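Local coordinates for protein probable porin (Pseudomonas aeruginosa, PDB 4FSP) that probably acts as an outer-membrane porin of the OprD family, a beta-barrel channel that lets small solutes pass across the outer membrane, at residues 386-389 with 390-393; 312-315 with 316-319. All coordinates share one frame; numbering follows the deposited sequence.

Contact 1: residues 386-389 with 390-393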
ATOM      1  N   TYR A 386     -17.673 -10.653   3.718  1.00 38.37           N
ATOM      2  CA  TYR A 386     -16.647 -11.522   4.296  1.00 33.91           C
ATOM      3  C   TYR A 386     -17.251 -12.550   5.239  1.00 37.15           C
ATOM      4  O   TYR A 386     -17.944 -12.204   6.196  1.00 41.10           O
ATOM      5  CB  TYR A 386     -15.597 -10.700   5.046  1.00 33.57           C
ATOM      6  CG  TYR A 386     -14.625 -11.525   5.869  1.00 37.86           C
ATOM      7  CD1 TYR A 386     -13.652 -12.295   5.260  1.00 34.07           C
ATOM      8  CD2 TYR A 386     -14.677 -11.521   7.257  1.00 47.41           C
ATOM      9  CE1 TYR A 386     -12.761 -13.041   6.003  1.00 43.67           C
ATOM     10  CE2 TYR A 386     -13.778 -12.265   8.015  1.00 41.86           C
ATOM     11  CZ  TYR A 386     -12.821 -13.020   7.376  1.00 43.65           C
ATOM     12  OH  TYR A 386     -11.918 -13.773   8.097  1.00 39.57           O
ATOM     13  N   ARG A 387     -16.958 -13.813   4.965  1.00 35.76           N
ATOM     14  CA  ARG A 387     -17.438 -14.915   5.770  1.00 42.15           C
ATOM     15  C   ARG A 387     -16.239 -15.736   6.226  1.00 45.16           C
ATOM     16  O   ARG A 387     -15.359 -16.059   5.423  1.00 46.47           O
ATOM     17  CB  ARG A 387     -18.380 -15.799   4.943  1.00 45.46           C
ATOM     18  CG  ARG A 387     -19.591 -15.071   4.396  1.00 44.62           C
ATOM     19  CD  ARG A 387     -20.491 -14.580   5.516  1.00 42.08           C
ATOM     20  NE  ARG A 387     -21.630 -13.820   5.010  1.00 47.48           N
ATOM     21  CZ  ARG A 387     -21.712 -12.492   5.020  1.00 54.13           C
ATOM     22  NH1 ARG A 387     -20.716 -11.763   5.516  1.00 50.83           N
ATOM     23  NH2 ARG A 387     -22.793 -11.894   4.530  1.00 50.70           N
ATOM     24  N   SER A 388     -16.205 -16.075   7.511  1.00 44.35           N
ATOM     25  CA  SER A 388     -15.123 -16.896   8.042  1.00 43.26           C
ATOM     26  C   SER A 388     -15.606 -17.932   9.054  1.00 50.74           C
ATOM     27  O   SER A 388     -16.577 -17.695   9.782  1.00 54.71           O
ATOM     28  CB  SER A 388     -14.036 -16.009   8.669  1.00 32.86           C
ATOM     29  OG  SER A 388     -12.988 -16.809   9.198  1.00 46.35           O
ATOM     30  N   ALA A 389     -14.929 -19.079   9.097  1.00 49.35           N
ATOM     31  CA  ALA A 389     -15.230 -20.097  10.103  1.00 49.09           C
ATOM     32  C   ALA A 389     -14.613 -19.758  11.458  1.00 44.82           C
ATOM     33  O   ALA A 389     -15.080 -20.231  12.485  1.00 51.01           O
ATOM     34  CB  ALA A 389     -14.750 -21.457   9.642  1.00 47.93           C
ATOM     35  N   PHE A 390     -13.564 -18.940  11.457  1.00 43.11           N
ATOM     36  CA  PHE A 390     -12.829 -18.680  12.692  1.00 52.93           C
ATOM     37  C   PHE A 390     -12.811 -17.230  13.167  1.00 61.33           C
ATOM     38  O   PHE A 390     -12.368 -16.951  14.283  1.00 71.83           O
ATOM     39  CB  PHE A 390     -11.394 -19.186  12.572  1.00 51.30           C
ATOM     40  CG  PHE A 390     -10.675 -18.690  11.350  1.00 48.27           C
ATOM     41  CD1 PHE A 390     -10.110 -17.421  11.325  1.00 42.64           C
ATOM     42  CD2 PHE A 390     -10.550 -19.501  10.228  1.00 45.74           C
ATOM     43  CE1 PHE A 390      -9.434 -16.963  10.194  1.00 39.84           C
ATOM     44  CE2 PHE A 390      -9.880 -19.053   9.094  1.00 39.07           C
ATOM     45  CZ  PHE A 390      -9.316 -17.781   9.078  1.00 38.89           C
ATOM     46  N   SER A 391     -13.263 -16.304  12.330  1.00 54.38           N
ATOM     47  CA  SER A 391     -13.407 -14.922  12.786  1.00 52.78           C
ATOM     48  C   SER A 391     -14.773 -14.361  12.423  1.00 53.19           C
ATOM     49  O   SER A 391     -15.584 -15.018  11.747  1.00 56.78           O
ATOM     50  CB  SER A 391     -12.288 -14.024  12.257  1.00 55.32           C
ATOM     51  OG  SER A 391     -12.386 -13.866  10.857  1.00 65.33           O
ATOM     52  N   ARG A 392     -15.023 -13.142  12.883  1.00 48.41           N
ATOM     53  CA  ARG A 392     -16.343 -12.544  12.771  1.00 52.04           C
ATOM     54  C   ARG A 392     -16.686 -12.168  11.336  1.00 52.96           C
ATOM     55  O   ARG A 392     -15.923 -11.457  10.665  1.00 48.95           O
ATOM     56  CB  ARG A 392     -16.450 -11.333  13.695  1.00 57.41           C
ATOM     57  CG  ARG A 392     -16.255 -11.704  15.168  1.00 64.96           C
ATOM     58  CD  ARG A 392     -16.395 -10.502  16.082  1.00 69.87           C
ATOM     59  NE  ARG A 392     -17.790 -10.110  16.256  1.00 81.49           N
ATOM     60  CZ  ARG A 392     -18.178  -8.894  16.629  1.00 89.44           C
ATOM     61  NH1 ARG A 392     -17.277  -7.946  16.853  1.00 87.78           N
ATOM     62  NH2 ARG A 392     -19.469  -8.625  16.767  1.00 92.70           N
ATOM     63  N   ASP A 393     -17.830 -12.669  10.876  1.00 53.24           N
ATOM     64  CA  ASP A 393     -18.357 -12.339   9.557  1.00 51.80           C
ATOM     65  C   ASP A 393     -18.741 -10.867   9.473  1.00 50.24           C
ATOM     66  O   ASP A 393     -19.226 -10.283  10.450  1.00 52.04           O
ATOM     67  CB  ASP A 393     -19.583 -13.195   9.249  1.00 49.33           C
ATOM     68  CG  ASP A 393     -19.276 -14.676   9.245  1.00 51.42           C
ATOM     69  OD1 ASP A 393     -18.121 -15.063   9.540  1.00 53.55           O
ATOM     70  OD2 ASP A 393     -20.204 -15.452   8.957  1.00 52.34           O
TER

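Contact 2: residues 312-315 with 316-319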
ATOM      1  N   PHE A 312      -6.202 -12.855   4.199  1.00 24.71           N
ATOM      2  CA  PHE A 312      -5.979 -14.275   3.984  1.00 26.05           C
ATOM      3  C   PHE A 312      -4.569 -14.669   4.369  1.00 31.58           C
ATOM      4  O   PHE A 312      -3.843 -15.258   3.565  1.00 32.48           O
ATOM      5  CB  PHE A 312      -6.284 -14.614   2.521  1.00 27.81           C
ATOM      6  CG  PHE A 312      -7.721 -14.363   2.163  1.00 31.64           C
ATOM      7  CD1 PHE A 312      -8.147 -13.087   1.802  1.00 25.10           C
ATOM      8  CD2 PHE A 312      -8.661 -15.388   2.246  1.00 31.17           C
ATOM      9  CE1 PHE A 312      -9.480 -12.838   1.505  1.00 31.64           C
ATOM     10  CE2 PHE A 312     -10.001 -15.144   1.949  1.00 39.80           C
ATOM     11  CZ  PHE A 312     -10.414 -13.868   1.595  1.00 37.04           C
ATOM     12  N   ALA A 313      -4.195 -14.322   5.597  1.00 32.96           N
ATOM     13  CA  ALA A 313      -2.820 -14.472   6.053  1.00 34.81           C
ATOM     14  C   ALA A 313      -2.717 -15.110   7.434  1.00 31.28           C
ATOM     15  O   ALA A 313      -1.790 -14.813   8.186  1.00 35.75           O
ATOM     16  CB  ALA A 313      -2.088 -13.122   6.025  1.00 29.51           C
ATOM     17  N   GLU A 314      -3.667 -15.983   7.758  1.00 26.46           N
ATOM     18  CA  GLU A 314      -3.547 -16.843   8.926  1.00 36.91           C
ATOM     19  C   GLU A 314      -2.449 -17.866   8.695  1.00 35.79           C
ATOM     20  O   GLU A 314      -2.147 -18.211   7.549  1.00 28.10           O
ATOM     21  CB  GLU A 314      -4.858 -17.587   9.189  1.00 35.02           C
ATOM     22  CG  GLU A 314      -5.995 -16.679   9.593  1.00 40.83           C
ATOM     23  CD  GLU A 314      -5.708 -15.935  10.879  1.00 41.47           C
ATOM     24  OE1 GLU A 314      -5.339 -16.593  11.878  1.00 42.30           O
ATOM     25  OE2 GLU A 314      -5.836 -14.688  10.892  1.00 44.55           O
ATOM     26  N   ALA A 315      -1.847 -18.338   9.783  1.00 29.57           N
ATOM     27  CA  ALA A 315      -0.882 -19.424   9.705  1.00 28.10           C
ATOM     28  C   ALA A 315      -1.479 -20.577   8.891  1.00 36.01           C
ATOM     29  O   ALA A 315      -2.652 -20.925   9.069  1.00 32.19           O
ATOM     30  CB  ALA A 315      -0.515 -19.900  11.113  1.00 25.28           C
ATOM     31  N   GLY A 316      -0.698 -21.141   7.972  1.00 34.81           N
ATOM     32  CA  GLY A 316      -1.130 -22.336   7.266  1.00 30.39           C
ATOM     33  C   GLY A 316      -2.092 -22.130   6.111  1.00 35.67           C
ATOM     34  O   GLY A 316      -2.336 -23.056   5.325  1.00 27.70           O
ATOM     35  N   GLU A 317      -2.620 -20.915   5.973  1.00 36.19           N
ATOM     36  CA  GLU A 317      -3.692 -20.677   5.006  1.00 29.84           C
ATOM     37  C   GLU A 317      -3.264 -20.528   3.529  1.00 35.43           C
ATOM     38  O   GLU A 317      -2.369 -19.739   3.179  1.00 34.37           O
ATOM     39  CB  GLU A 317      -4.526 -19.467   5.427  1.00 27.64           C
ATOM     40  CG  GLU A 317      -5.712 -19.190   4.512  1.00 26.90           C
ATOM     41  CD  GLU A 317      -6.566 -18.029   5.011  1.00 30.78           C
ATOM     42  OE1 GLU A 317      -6.078 -17.237   5.856  1.00 28.46           O
ATOM     43  OE2 GLU A 317      -7.729 -17.920   4.562  1.00 35.61           O
ATOM     44  N   SER A 318      -3.936 -21.301   2.680  1.00 30.32           N
ATOM     45  CA  SER A 318      -3.854 -21.190   1.226  1.00 30.26           C
ATOM     46  C   SER A 318      -5.090 -20.464   0.720  1.00 32.90           C
ATOM     47  O   SER A 318      -6.185 -20.672   1.248  1.00 32.87           O
ATOM     48  CB  SER A 318      -3.869 -22.589   0.597  1.00 28.21           C
ATOM     49  OG  SER A 318      -2.649 -23.261   0.832  1.00 43.45           O
ATOM     50  N   SER A 319      -4.939 -19.649  -0.325  1.00 25.26           N
ATOM     51  CA  SER A 319      -6.095 -18.953  -0.894  1.00 25.40           C
ATOM     52  C   SER A 319      -5.972 -18.723  -2.398  1.00 24.82           C
ATOM     53  O   SER A 319      -4.859 -18.599  -2.932  1.00 30.65           O
ATOM     54  CB  SER A 319      -6.300 -17.607  -0.185  1.00 31.01           C
ATOM     55  OG  SER A 319      -5.156 -16.781  -0.361  1.00 28.27           O
TER
HETATM   56  O   HOH W   1      -3.449 -17.507   1.826  1.00 26.13           O

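Contact 1: residues 386-389 with 390-393
Ser388 and Phe390 meet where strand 378-388 ends and the chain doubles back, and the hydroxyl of Ser388 shows how one short side chain can organise a loop. Ser388 CB lies 3.6 Å from Ser391 O and about as near Ser391 OG. Beyond it, Ser388 OG stands anti to the backbone nitrogen (chi1 179°) and thereby faces the returning chain, where it accepts two backbone N-H groups: Phe390 N at 3.2 Å, the bond of an ST turn, and Ser391 N at the same distance. This same oxygen sits over the centre of the Phe390 ring, 3.5 Å above its plane. With chi1 at 52°, Phe390 has CG between its own nitrogen and carbonyl carbon, and its ring is folded back over the serine.

Just before strand 394-406, Asp393 ties the returning chain to the outgoing strand. Asp393 OD1 takes the N-H of Ser388 at 3.0 Å in a nearly straight bond (170°), met from above the carboxylate plane. Its other oxygen, OD2, rests 3.6 Å from Arg387 CD, while the guanidinium of Arg387 turns to Tyr386 O and, through a salt bridge, to Asp395. Tyr386 presents the edge of its ring: Ser391 OG and Arg392 O both lie near the ring plane, the hydroxyls of Tyr386 (OH) and Ser391 (OG) being 2.8 Å apart. Tyr386 OH is hydrogen-bonded to Glu358 OE1, which forms a weak bond with Ser388 OG as well.

The whole forms the connection between antiparallel barrel strands 378-388 and 394-406. Strand 358-368 flanks it on the 378-388 side, supplying Glu358 and Trp359, and Phe390, from the loop itself, packs on Ala348 and Pro350 of a neighbouring loop.

Contact 2: residues 312-315 with 316-319
Glu317 reaches back across a type II beta turn to Phe312 and Glu314, the close-set half of this contact. The turn runs from Glu314 to Glu317 and is closed by Glu317 N donating to Glu314 O at 3.2 Å; Gly316 occupies its third position with positive phi (80°). Because CG of Glu317 is anti to the backbone nitrogen (chi1 -177°) and the chain stays extended, the carboxylate spans the loop. Glu317 OE1 lies 3.3 Å from Glu314 N, a weak hydrogen bond, and Glu317 OE2 approaches Phe312 CD2 at 3.6 Å, with ring and carboxylate planes 50° apart.

The other half is looser, its arms joined through one water molecule in an otherwise buried contact. Phe312 CB and Ser319 OG are 3.8 Å apart, and the water bridges the two arms of the loop, lying 2.9 Å from Phe312 O and 2.8 Å from Glu317 O, with Ser319 OG a third neighbour.

Glu314 directs its carboxylate away from the turn to a salt bridge with Arg187. Ser319 also bonds to Asn305. The loop leads into barrel strand 318-327, which runs antiparallel between strands 278-288 and 336-346, while Phe312 leans on strand 358-368.

Contact 1 and contact 2 are both chain reversals at barrel strands, one leaving strand 378-388 and the other entering strand 318-327. Their centres are about 13 Å apart, on the same side of the centre of the chain. They touch directly where the ring of Phe390 packs against the aliphatic part of Glu314, with Phe390 CE1 3.5 Å from Glu314 CG, and both residues also meet Pro350. Glu358 of strand 358-368 is a second tie: it binds Tyr386 in contact 1 and lies close to Glu317 of contact 2, a pair of like charges that could favour protonation of one partner.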